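Local coordinates for uncharacterized protein YLR132C (Kluyveromyces marxianus, PDB 6PGL), which binds uridine monophosphate and probably acts as a U6 snRNA phosphodiesterase, a nuclease of the 2H phosphoesterase superfamily, at residues A[9-14]-A[62-67]; A[15-20]-A[56-61]; A[112-117]-A[154-159]. All coordinates share one frame; numbering follows the deposited sequence.

Interaction 1: residues A[9-14]-A[62-67]. With U5P (uridine-5'-monophosphate), chain E.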
loop_
_atom_site.group_PDB
_atom_site.type_symbol
_atom_site.label_atom_id
_atom_site.label_comp_id
_atom_site.label_asym_id
_atom_site.label_seq_id
_atom_site.Cartn_x
_atom_site.Cartn_y
_atom_site.Cartn_z
ATOM N N ILE A 9 14.509 -11.798 -0.452
ATOM C CA ILE A 9 13.443 -10.953 0.097
ATOM C C ILE A 9 12.093 -11.374 -0.455
ATOM O O ILE A 9 11.943 -11.601 -1.665
ATOM C CB ILE A 9 13.678 -9.467 -0.189
ATOM C CG1 ILE A 9 14.765 -8.914 0.724
ATOM C CG2 ILE A 9 12.371 -8.671 0.027
ATOM C CD1 ILE A 9 14.894 -7.411 0.581
ATOM N N GLY A 10 11.118 -11.481 0.433
ATOM C CA GLY A 10 9.749 -11.740 0.038
ATOM C C GLY A 10 8.843 -10.679 0.623
ATOM O O GLY A 10 9.167 -10.044 1.622
ATOM N N PHE A 11 7.703 -10.470 -0.039
ATOM C CA PHE A 11 6.763 -9.435 0.383
ATOM C C PHE A 11 5.390 -9.860 -0.128
ATOM O O PHE A 11 5.277 -10.264 -1.284
ATOM C CB PHE A 11 7.198 -8.056 -0.170
ATOM C CG PHE A 11 6.132 -7.005 -0.126
ATOM C CD1 PHE A 11 5.399 -6.698 -1.262
ATOM C CD2 PHE A 11 5.856 -6.322 1.049
ATOM C CE1 PHE A 11 4.395 -5.732 -1.235
ATOM C CE2 PHE A 11 4.847 -5.332 1.090
ATOM C CZ PHE A 11 4.122 -5.036 -0.058
ATOM N N LEU A 12 4.365 -9.827 0.727
ATOM C CA LEU A 12 3.022 -10.275 0.364
ATOM C C LEU A 12 2.094 -9.079 0.193
ATOM O O LEU A 12 2.190 -8.107 0.941
ATOM C CB LEU A 12 2.472 -11.211 1.434
ATOM C CG LEU A 12 1.271 -12.070 1.083
ATOM C CD1 LEU A 12 1.692 -13.251 0.202
ATOM C CD2 LEU A 12 0.591 -12.560 2.372
ATOM N N PHE A 13 1.183 -9.154 -0.781
ATOM C CA PHE A 13 0.302 -8.022 -1.001
ATOM C C PHE A 13 -0.950 -8.463 -1.756
ATOM O O PHE A 13 -1.010 -9.555 -2.323
ATOM C CB PHE A 13 1.034 -6.856 -1.731
ATOM C CG PHE A 13 1.514 -7.179 -3.147
ATOM C CD1 PHE A 13 2.668 -7.911 -3.366
ATOM C CD2 PHE A 13 0.797 -6.720 -4.254
ATOM C CE1 PHE A 13 3.120 -8.190 -4.672
ATOM C CE2 PHE A 13 1.234 -7.000 -5.565
ATOM C CZ PHE A 13 2.395 -7.740 -5.769
ATOM N N LEU A 14 -1.968 -7.594 -1.727
ATOM C CA LEU A 14 -3.128 -7.726 -2.597
ATOM C C LEU A 14 -2.956 -6.797 -3.790
ATOM O O LEU A 14 -2.546 -5.650 -3.638
ATOM C CB LEU A 14 -4.427 -7.362 -1.862
ATOM C CG LEU A 14 -4.873 -8.250 -0.696
ATOM C CD1 LEU A 14 -6.062 -7.647 0.003
ATOM C CD2 LEU A 14 -5.228 -9.632 -1.203
ATOM N N SER A 62 -0.470 -3.704 1.075
ATOM C CA SER A 62 0.648 -4.436 1.647
ATOM C C SER A 62 0.145 -5.336 2.763
ATOM O O SER A 62 -0.713 -4.935 3.561
ATOM C CB SER A 62 1.719 -3.496 2.209
ATOM O OG SER A 62 2.244 -2.616 1.224
ATOM N N LEU A 63 0.639 -6.577 2.790
ATOM C CA LEU A 63 0.256 -7.521 3.823
ATOM C C LEU A 63 1.420 -7.994 4.681
ATOM O O LEU A 63 1.206 -8.790 5.598
ATOM C CB LEU A 63 -0.452 -8.739 3.205
ATOM C CG LEU A 63 -1.760 -8.456 2.443
ATOM C CD1 LEU A 63 -2.236 -9.738 1.723
ATOM C CD2 LEU A 63 -2.884 -7.875 3.327
ATOM N N SER A 64 2.647 -7.602 4.360
ATOM C CA SER A 64 3.805 -7.971 5.156
ATOM C C SER A 64 4.821 -6.857 5.005
ATOM O O SER A 64 4.767 -6.070 4.062
ATOM C CB SER A 64 4.423 -9.313 4.720
ATOM O OG SER A 64 5.121 -9.140 3.497
ATOM N N GLU A 65 5.703 -6.763 5.986
ATOM C CA GLU A 65 6.943 -6.020 5.866
ATOM C C GLU A 65 7.826 -6.676 4.798
ATOM O O GLU A 65 7.529 -7.766 4.282
ATOM C CB GLU A 65 7.655 -6.006 7.228
ATOM C CG GLU A 65 7.982 -7.414 7.706
ATOM C CD GLU A 65 8.235 -7.556 9.216
ATOM O OE1 GLU A 65 9.369 -7.950 9.605
ATOM O OE2 GLU A 65 7.294 -7.301 10.007
ATOM N N THR A 66 8.925 -6.002 4.467
ATOM C CA THR A 66 9.993 -6.631 3.704
ATOM C C THR A 66 10.607 -7.750 4.537
ATOM O O THR A 66 11.133 -7.491 5.622
ATOM C CB THR A 66 11.059 -5.595 3.353
ATOM O OG1 THR A 66 10.469 -4.546 2.588
ATOM C CG2 THR A 66 12.161 -6.221 2.533
ATOM N N MET A 67 10.501 -8.994 4.054
ATOM C CA MET A 67 10.943 -10.190 4.768
ATOM C C MET A 67 12.226 -10.737 4.148
ATOM O O MET A 67 12.216 -11.225 3.007
ATOM C CB MET A 67 9.850 -11.252 4.760
ATOM C CG MET A 67 8.617 -10.822 5.515
ATOM S SD MET A 67 7.383 -12.125 5.472
ATOM C CE MET A 67 7.100 -12.248 3.709
HETATM N N1 U5P E . 4.028 3.105 6.339
HETATM C C2 U5P E . 4.134 3.947 7.482
HETATM N N3 U5P E . 3.446 3.659 8.589
HETATM C C4 U5P E . 2.666 2.585 8.643
HETATM C C5 U5P E . 2.553 1.739 7.543
HETATM C C6 U5P E . 3.258 2.019 6.383
HETATM O O2 U5P E . 4.852 4.982 7.485
HETATM O O4 U5P E . 2.040 2.367 9.703
HETATM C "C1'" U5P E . 4.795 3.415 5.123
HETATM C "C2'" U5P E . 5.490 2.207 4.515
HETATM O "O2'" U5P E . 6.726 1.978 5.149
HETATM C "C3'" U5P E . 5.617 2.605 3.046
HETATM C "C4'" U5P E . 4.462 3.590 2.822
HETATM O "O3'" U5P E . 6.863 3.271 2.855
HETATM O "O4'" U5P E . 3.918 3.898 4.131
HETATM C "C5'" U5P E . 3.357 3.098 1.915
HETATM O "O5'" U5P E . 3.178 1.689 2.007
HETATM P P U5P E . 2.179 0.914 1.034
HETATM O O1P U5P E . 1.796 -0.305 1.814
HETATM O O2P U5P E . 1.030 1.866 0.765
HETATM O O3P U5P E . 3.039 0.567 -0.149
#

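Interaction 2: residues A[15-20]-A[56-61]. With U5P (uridine-5'-monophosphate), chain E.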
loop_
_atom_site.group_PDB
_atom_site.type_symbol
_atom_site.label_atom_id
_atom_site.label_comp_id
_atom_site.label_asym_id
_atom_site.label_seq_id
_atom_site.Cartn_x
_atom_site.Cartn_y
_atom_site.Cartn_z
ATOM N N GLU A 15 -3.296 -7.281 -4.974
ATOM C CA GLU A 15 -3.237 -6.452 -6.165
ATOM C C GLU A 15 -4.635 -5.939 -6.504
ATOM O O GLU A 15 -5.599 -6.711 -6.537
ATOM C CB GLU A 15 -2.655 -7.241 -7.327
ATOM C CG GLU A 15 -2.643 -6.453 -8.581
ATOM C CD GLU A 15 -2.096 -7.248 -9.706
ATOM O OE1 GLU A 15 -0.893 -7.092 -9.992
ATOM O OE2 GLU A 15 -2.862 -8.059 -10.270
ATOM N N LEU A 16 -4.757 -4.634 -6.709
ATOM C CA LEU A 16 -6.058 -4.025 -6.965
ATOM C C LEU A 16 -6.039 -3.454 -8.375
ATOM O O LEU A 16 -5.477 -2.376 -8.604
ATOM C CB LEU A 16 -6.377 -2.940 -5.925
ATOM C CG LEU A 16 -6.236 -3.309 -4.446
ATOM C CD1 LEU A 16 -6.472 -2.103 -3.561
ATOM C CD2 LEU A 16 -7.243 -4.388 -4.086
ATOM N N ARG A 17 -6.672 -4.150 -9.310
ATOM C CA ARG A 17 -6.734 -3.701 -10.693
ATOM C C ARG A 17 -7.972 -2.837 -10.888
ATOM O O ARG A 17 -9.098 -3.304 -10.693
ATOM C CB ARG A 17 -6.740 -4.890 -11.646
ATOM C CG ARG A 17 -5.415 -5.632 -11.655
ATOM C CD ARG A 17 -5.263 -6.524 -12.854
ATOM N NE ARG A 17 -3.896 -7.012 -12.924
ATOM C CZ ARG A 17 -2.903 -6.356 -13.517
ATOM N NH1 ARG A 17 -3.138 -5.186 -14.107
ATOM N NH2 ARG A 17 -1.679 -6.871 -13.523
ATOM N N LEU A 18 -7.765 -1.585 -11.276
ATOM C CA LEU A 18 -8.869 -0.645 -11.379
ATOM C C LEU A 18 -9.547 -0.831 -12.725
ATOM O O LEU A 18 -8.878 -0.954 -13.756
ATOM C CB LEU A 18 -8.351 0.790 -11.212
ATOM C CG LEU A 18 -8.198 1.331 -9.772
ATOM C CD1 LEU A 18 -7.064 0.638 -9.019
ATOM C CD2 LEU A 18 -7.998 2.826 -9.776
ATOM N N ASP A 19 -10.878 -0.872 -12.722
ATOM C CA ASP A 19 -11.595 -0.871 -13.986
ATOM C C ASP A 19 -11.654 0.571 -14.489
ATOM O O ASP A 19 -11.199 1.503 -13.814
ATOM C CB ASP A 19 -12.989 -1.508 -13.842
ATOM C CG ASP A 19 -13.934 -0.733 -12.898
ATOM O OD1 ASP A 19 -13.877 0.519 -12.823
ATOM O OD2 ASP A 19 -14.777 -1.393 -12.243
ATOM N N SER A 20 -12.212 0.769 -15.686
ATOM C CA SER A 20 -12.177 2.100 -16.288
ATOM C C SER A 20 -12.911 3.130 -15.427
ATOM O O SER A 20 -12.481 4.288 -15.336
ATOM C CB SER A 20 -12.728 2.059 -17.718
ATOM O OG SER A 20 -14.127 1.861 -17.743
ATOM N N MET A 56 -2.893 2.014 -17.113
ATOM C CA MET A 56 -3.370 1.655 -15.782
ATOM C C MET A 56 -2.294 0.907 -15.010
ATOM O O MET A 56 -1.623 0.026 -15.549
ATOM C CB MET A 56 -4.622 0.784 -15.902
ATOM C CG MET A 56 -5.485 0.650 -14.626
ATOM S SD MET A 56 -4.843 -0.325 -13.204
ATOM C CE MET A 56 -4.708 -1.959 -13.864
ATOM N N LYS A 57 -2.107 1.281 -13.747
ATOM C CA LYS A 57 -1.207 0.547 -12.869
ATOM C C LYS A 57 -2.012 0.084 -11.665
ATOM O O LYS A 57 -2.749 0.889 -11.084
ATOM C CB LYS A 57 -0.011 1.425 -12.391
ATOM C CG LYS A 57 0.979 1.792 -13.460
ATOM C CD LYS A 57 1.637 0.538 -14.055
ATOM C CE LYS A 57 2.763 0.853 -15.031
ATOM N NZ LYS A 57 3.566 -0.387 -15.337
ATOM N N PRO A 58 -1.922 -1.172 -11.255
ATOM C CA PRO A 58 -2.713 -1.597 -10.099
ATOM C C PRO A 58 -2.236 -0.927 -8.813
ATOM O O PRO A 58 -1.070 -0.548 -8.681
ATOM C CB PRO A 58 -2.506 -3.113 -10.059
ATOM C CG PRO A 58 -1.247 -3.344 -10.812
ATOM C CD PRO A 58 -1.193 -2.291 -11.874
ATOM N N LEU A 59 -3.177 -0.732 -7.885
ATOM C CA LEU A 59 -2.859 -0.357 -6.515
ATOM C C LEU A 59 -2.625 -1.632 -5.708
ATOM O O LEU A 59 -2.673 -2.750 -6.242
ATOM C CB LEU A 59 -3.963 0.510 -5.901
ATOM C CG LEU A 59 -4.290 1.770 -6.689
ATOM C CD1 LEU A 59 -5.377 2.609 -6.025
ATOM C CD2 LEU A 59 -3.032 2.597 -6.952
ATOM N N HIS A 60 -2.332 -1.486 -4.411
ATOM C CA HIS A 60 -2.069 -2.671 -3.599
ATOM C C HIS A 60 -2.426 -2.428 -2.141
ATOM O O HIS A 60 -2.540 -1.284 -1.683
ATOM C CB HIS A 60 -0.592 -3.135 -3.708
ATOM C CG HIS A 60 0.406 -2.165 -3.138
ATOM N ND1 HIS A 60 0.957 -1.141 -3.882
ATOM C CD2 HIS A 60 0.966 -2.073 -1.903
ATOM C CE1 HIS A 60 1.802 -0.451 -3.126
ATOM N NE2 HIS A 60 1.824 -0.996 -1.921
ATOM N N VAL A 61 -2.684 -3.533 -1.434
ATOM C CA VAL A 61 -2.677 -3.574 0.023
ATOM C C VAL A 61 -1.429 -4.359 0.419
ATOM O O VAL A 61 -1.342 -5.558 0.143
ATOM C CB VAL A 61 -3.954 -4.216 0.610
ATOM C CG1 VAL A 61 -3.960 -4.125 2.171
ATOM C CG2 VAL A 61 -5.206 -3.593 0.032
HETATM N N1 U5P E . 4.028 3.105 6.339
HETATM C C2 U5P E . 4.134 3.947 7.482
HETATM N N3 U5P E . 3.446 3.659 8.589
HETATM C C4 U5P E . 2.666 2.585 8.643
HETATM C C5 U5P E . 2.553 1.739 7.543
HETATM C C6 U5P E . 3.258 2.019 6.383
HETATM O O2 U5P E . 4.852 4.982 7.485
HETATM O O4 U5P E . 2.040 2.367 9.703
HETATM C "C1'" U5P E . 4.795 3.415 5.123
HETATM C "C2'" U5P E . 5.490 2.207 4.515
HETATM O "O2'" U5P E . 6.726 1.978 5.149
HETATM C "C3'" U5P E . 5.617 2.605 3.046
HETATM C "C4'" U5P E . 4.462 3.590 2.822
HETATM O "O3'" U5P E . 6.863 3.271 2.855
HETATM O "O4'" U5P E . 3.918 3.898 4.131
HETATM C "C5'" U5P E . 3.357 3.098 1.915
HETATM O "O5'" U5P E . 3.178 1.689 2.007
HETATM P P U5P E . 2.179 0.914 1.034
HETATM O O1P U5P E . 1.796 -0.305 1.814
HETATM O O2P U5P E . 1.030 1.866 0.765
HETATM O O3P U5P E . 3.039 0.567 -0.149
#

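Interaction 3: residues A[112-117]-A[154-159]. With U5P (uridine-5'-monophosphate), chain E.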
loop_
_atom_site.group_PDB
_atom_site.type_symbol
_atom_site.label_atom_id
_atom_site.label_comp_id
_atom_site.label_asym_id
_atom_site.label_seq_id
_atom_site.Cartn_x
_atom_site.Cartn_y
_atom_site.Cartn_z
ATOM N N LEU A 112 9.426 10.176 0.549
ATOM C CA LEU A 112 8.131 10.139 -0.131
ATOM C C LEU A 112 6.999 10.176 0.884
ATOM O O LEU A 112 7.094 9.610 1.980
ATOM C CB LEU A 112 7.988 8.891 -1.002
ATOM C CG LEU A 112 9.049 8.724 -2.083
ATOM C CD1 LEU A 112 8.848 7.400 -2.799
ATOM C CD2 LEU A 112 8.953 9.917 -3.069
ATOM N N GLN A 113 5.902 10.826 0.499
ATOM C CA GLN A 113 4.739 10.943 1.358
ATOM C C GLN A 113 3.533 10.428 0.583
ATOM O O GLN A 113 3.182 10.974 -0.476
ATOM C CB GLN A 113 4.579 12.400 1.816
ATOM C CG GLN A 113 5.736 12.788 2.798
ATOM C CD GLN A 113 5.780 14.274 3.210
ATOM O OE1 GLN A 113 5.089 15.129 2.641
ATOM N NE2 GLN A 113 6.611 14.578 4.212
ATOM N N PHE A 114 2.924 9.365 1.096
ATOM C CA PHE A 114 1.875 8.623 0.400
ATOM C C PHE A 114 0.512 9.082 0.904
ATOM O O PHE A 114 0.267 9.076 2.114
ATOM C CB PHE A 114 2.053 7.119 0.617
ATOM C CG PHE A 114 3.213 6.531 -0.148
ATOM C CD1 PHE A 114 4.503 6.569 0.379
ATOM C CD2 PHE A 114 3.016 5.952 -1.402
ATOM C CE1 PHE A 114 5.585 6.012 -0.329
ATOM C CE2 PHE A 114 4.070 5.406 -2.105
ATOM C CZ PHE A 114 5.364 5.445 -1.568
ATOM N N LEU A 115 -0.353 9.520 -0.017
ATOM C CA LEU A 115 -1.739 9.853 0.308
ATOM C C LEU A 115 -2.575 8.571 0.279
ATOM O O LEU A 115 -2.620 7.883 -0.748
ATOM C CB LEU A 115 -2.283 10.879 -0.690
ATOM C CG LEU A 115 -3.737 11.328 -0.462
ATOM C CD1 LEU A 115 -3.826 12.216 0.781
ATOM C CD2 LEU A 115 -4.321 12.058 -1.710
ATOM N N ALA A 116 -3.213 8.224 1.403
ATOM C CA ALA A 116 -3.820 6.908 1.537
ATOM C C ALA A 116 -5.135 6.992 2.324
ATOM O O ALA A 116 -5.452 7.998 2.980
ATOM C CB ALA A 116 -2.866 5.936 2.229
ATOM N N VAL A 117 -5.891 5.898 2.255
ATOM C CA VAL A 117 -7.097 5.697 3.043
ATOM C C VAL A 117 -6.992 4.320 3.684
ATOM O O VAL A 117 -6.576 3.360 3.031
ATOM C CB VAL A 117 -8.386 5.802 2.181
ATOM C CG1 VAL A 117 -9.615 5.696 3.076
ATOM C CG2 VAL A 117 -8.431 7.126 1.338
ATOM N N HIS A 154 -3.960 -0.314 4.583
ATOM C CA HIS A 154 -4.397 0.855 3.842
ATOM C C HIS A 154 -4.124 0.626 2.356
ATOM O O HIS A 154 -3.386 -0.285 1.967
ATOM C CB HIS A 154 -3.651 2.098 4.334
ATOM C CG HIS A 154 -2.200 2.064 3.986
ATOM N ND1 HIS A 154 -1.259 1.435 4.778
ATOM C CD2 HIS A 154 -1.535 2.519 2.897
ATOM C CE1 HIS A 154 -0.072 1.518 4.193
ATOM N NE2 HIS A 154 -0.213 2.171 3.049
ATOM N N VAL A 155 -4.713 1.489 1.533
ATOM C CA VAL A 155 -4.380 1.605 0.117
ATOM C C VAL A 155 -3.824 3.008 -0.106
ATOM O O VAL A 155 -4.470 3.992 0.263
ATOM C CB VAL A 155 -5.612 1.382 -0.781
ATOM C CG1 VAL A 155 -5.241 1.639 -2.242
ATOM C CG2 VAL A 155 -6.192 -0.055 -0.610
ATOM N N SER A 156 -2.634 3.107 -0.710
ATOM C CA SER A 156 -2.115 4.405 -1.132
ATOM C C SER A 156 -2.611 4.750 -2.525
ATOM O O SER A 156 -2.620 3.900 -3.424
ATOM C CB SER A 156 -0.588 4.419 -1.132
ATOM O OG SER A 156 -0.125 4.311 0.200
ATOM N N PHE A 157 -3.010 6.019 -2.704
ATOM C CA PHE A 157 -3.558 6.470 -3.970
ATOM C C PHE A 157 -2.669 7.464 -4.714
ATOM O O PHE A 157 -2.770 7.555 -5.945
ATOM C CB PHE A 157 -4.945 7.096 -3.735
ATOM C CG PHE A 157 -5.994 6.078 -3.327
ATOM C CD1 PHE A 157 -6.557 5.251 -4.272
ATOM C CD2 PHE A 157 -6.375 5.939 -2.003
ATOM C CE1 PHE A 157 -7.515 4.302 -3.918
ATOM C CE2 PHE A 157 -7.341 4.996 -1.638
ATOM C CZ PHE A 157 -7.921 4.186 -2.614
ATOM N N GLY A 158 -1.795 8.190 -4.014
ATOM C CA GLY A 158 -0.895 9.132 -4.662
ATOM C C GLY A 158 0.352 9.261 -3.815
ATOM O O GLY A 158 0.369 8.863 -2.643
ATOM N N VAL A 159 1.409 9.806 -4.421
ATOM C CA VAL A 159 2.680 9.948 -3.725
ATOM C C VAL A 159 3.327 11.275 -4.113
ATOM O O VAL A 159 3.405 11.620 -5.298
ATOM C CB VAL A 159 3.623 8.753 -4.013
ATOM C CG1 VAL A 159 3.980 8.643 -5.501
ATOM C CG2 VAL A 159 4.882 8.853 -3.145
HETATM N N1 U5P E . 4.028 3.105 6.339
HETATM C C2 U5P E . 4.134 3.947 7.482
HETATM N N3 U5P E . 3.446 3.659 8.589
HETATM C C4 U5P E . 2.666 2.585 8.643
HETATM C C5 U5P E . 2.553 1.739 7.543
HETATM C C6 U5P E . 3.258 2.019 6.383
HETATM O O2 U5P E . 4.852 4.982 7.485
HETATM O O4 U5P E . 2.040 2.367 9.703
HETATM C "C1'" U5P E . 4.795 3.415 5.123
HETATM C "C2'" U5P E . 5.490 2.207 4.515
HETATM O "O2'" U5P E . 6.726 1.978 5.149
HETATM C "C3'" U5P E . 5.617 2.605 3.046
HETATM C "C4'" U5P E . 4.462 3.590 2.822
HETATM O "O3'" U5P E . 6.863 3.271 2.855
HETATM O "O4'" U5P E . 3.918 3.898 4.131
HETATM C "C5'" U5P E . 3.357 3.098 1.915
HETATM O "O5'" U5P E . 3.178 1.689 2.007
HETATM P P U5P E . 2.179 0.914 1.034
HETATM O O1P U5P E . 1.796 -0.305 1.814
HETATM O O2P U5P E . 1.030 1.866 0.765
HETATM O O3P U5P E . 3.039 0.567 -0.149
#

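Interaction 1: residues A[9-14]-A[62-67]
Ser64 OG takes the place of a backbone carbonyl: it accepts the N-H of Leu12 at 3.0 Å in a nearly straight bond (167°), where an unbroken antiparallel ladder would use main chain alone. The register explains why. Phe13 pairs with Ser62, and Gly10 with Met67 through two backbone hydrogen bonds, but two extra residues of 62-67 lie between the ladders, and the chain loops outward there. The serine hydroxyl reaches back because OG sits between its own backbone N and carbonyl carbon (chi1 74°); it donates to Glu65 O at 2.9 Å, so one oxygen joins the strand to the loop. An alanine here would probably leave the buried Leu12 N-H and Glu65 O without their shared mate and the loop freer to shift. Beside it, the Phe11 ring turns its edge to the loop: CE2 lies 3.1 Å from Ser64 O, and CZ meets Ser62 OG at 3.3 Å, oxygen thus facing ring C-H rather than the pi face. On the opposite side of the strand, Leu63 packs on Leu12 under helix 121-137, whose Leu127 and Val134 touch Leu63 and Ser64. Leu63 CD1 also lies 3.9 Å from Leu14 CG. At the far end the CG2 methyls of Ile9 and Thr66 meet at 3.5 Å. Glu65 turns away and forms a salt bridge with Lys138. Ser62 OG donates to O1P of the uridine monophosphate at a modelled 2.4 Å, very short and of doubtful exact length. The result is a strand pair whose interruption is bridged by one hydroxyl while a second, two residues earlier, grips the phosphate, as expected of the serine in an H-x-S motif of 2H enzymes.

Interaction 2: residues A[15-20]-A[56-61]
Arg17 and Pro58 lie side by side and point the same way, with Pro58 CG over one face of the guanidinium, offset toward its rim. Met56 comes in at about a right angle to the arginine, its chain folded at chi2 and chi3 to bring CE to 3.6 Å from Arg17 NH1. Glu15 slants across the proline, CG 3.7 Å from Pro58 CB; its chain is extended, which lets OE2 meet Arg17 NE in a salt bridge whose hydrogen bond is weak (122°). The opposite face of the strand pair is apolar: Leu18 CD1 rests on Leu59 CG at 3.8 Å, and Leu16 CD1 on Val61 CG2 at 4.1 Å. Leu16, Leu59 and Val61 pack on Val155 of strand 154-161, Leu59 also on Phe157; Leu18 lies against helix 20-39. Backbone bonds join Leu16 and Leu59 in both directions. Beyond them Leu18 N is buried without a polar partner, Met56 SD lying 3.7 Å away. His60 shares a face with Glu15, but its ring reaches the ligand edge-on, NE2 donating to phosphate O3P at 2.7 Å. The pair thus sets a salt bridge against leucines and valine, and holds the first H-x-S histidine at the phosphate.

Interaction 3: residues A[112-117]-A[154-159]
Phe114 leaves its strand on the same face as Ser156 and Val159, and its ring is sandwiched between protein and nucleotide. CB lies 3.6 Å from Ser156 OG. CG has that hydroxyl and C5' of the uridine monophosphate both at 4.0 Å. From there the two edges part company: CD1 meets the ribose C4', whereas CD2 and CE2 run along Val159, whose CG2 is 3.7 Å from CE2. CE1 lies between that methyl and the ribose C4', close to both. At the tip, CZ too touches the methyl. CG2 sits almost exactly over the ring centre, 12° off the normal, in a CH-pi contact, while C5' covers the opposite face nearer its rim. With CG2 anti to the Val159 backbone N, the methyl is placed over the ring face, and it also touches Leu112 CB. Further along, the Ala116 methyl packs against the His154 ring, CB being 3.7 Å from its CD2. His154 NE2 donates to phosphate O2P at 2.6 Å, and Ser156 OG donates to the same oxygen at 2.8 Å; the histidine's rotation is fixed behind by ND1, bonded to Asn152 O. On the other face of the sheet, Val117 CG2 crosses Phe157 CE2 obliquely at 3.8 Å. The strands are tied by a classic beta bulge: Phe157 and Gly158 both face Leu115, whose O accepts a straight bond from Phe157 N (173°) and a weak one from Gly158 N. Past the bulge, regular pairing resumes between Val117 and Val155. Two donors thus converge on one phosphate oxygen while an aromatic wall braced by valine lies beneath the sugar; this is the second H-x-S motif of the 2H fold, and the grip on O2P probably helps to orient the phosphate.

How the interactions relate
Interactions 1 and 2 are successive parts of one strand pair, 9-16 with 59-68, their centres about 17 Å apart and joined by a backbone hydrogen bond between Leu14 N and Val61 O. Along the chain, interaction 2 falls within the span that interaction 1 brackets; interaction 3 follows both, in a second antiparallel sheet that pairs strands 112-119 and 154-161. Its centre is about 13 Å from that of interaction 2, where Leu16, Leu59 and Val61 pack on Val155 and Phe157, and about 17 Å from that of interaction 1, without touching it. The two sheets thus bring His60 and Ser62 opposite His154 and Ser156 around one phosphate, consistent with the two-motif active site of 2H phosphoesterases.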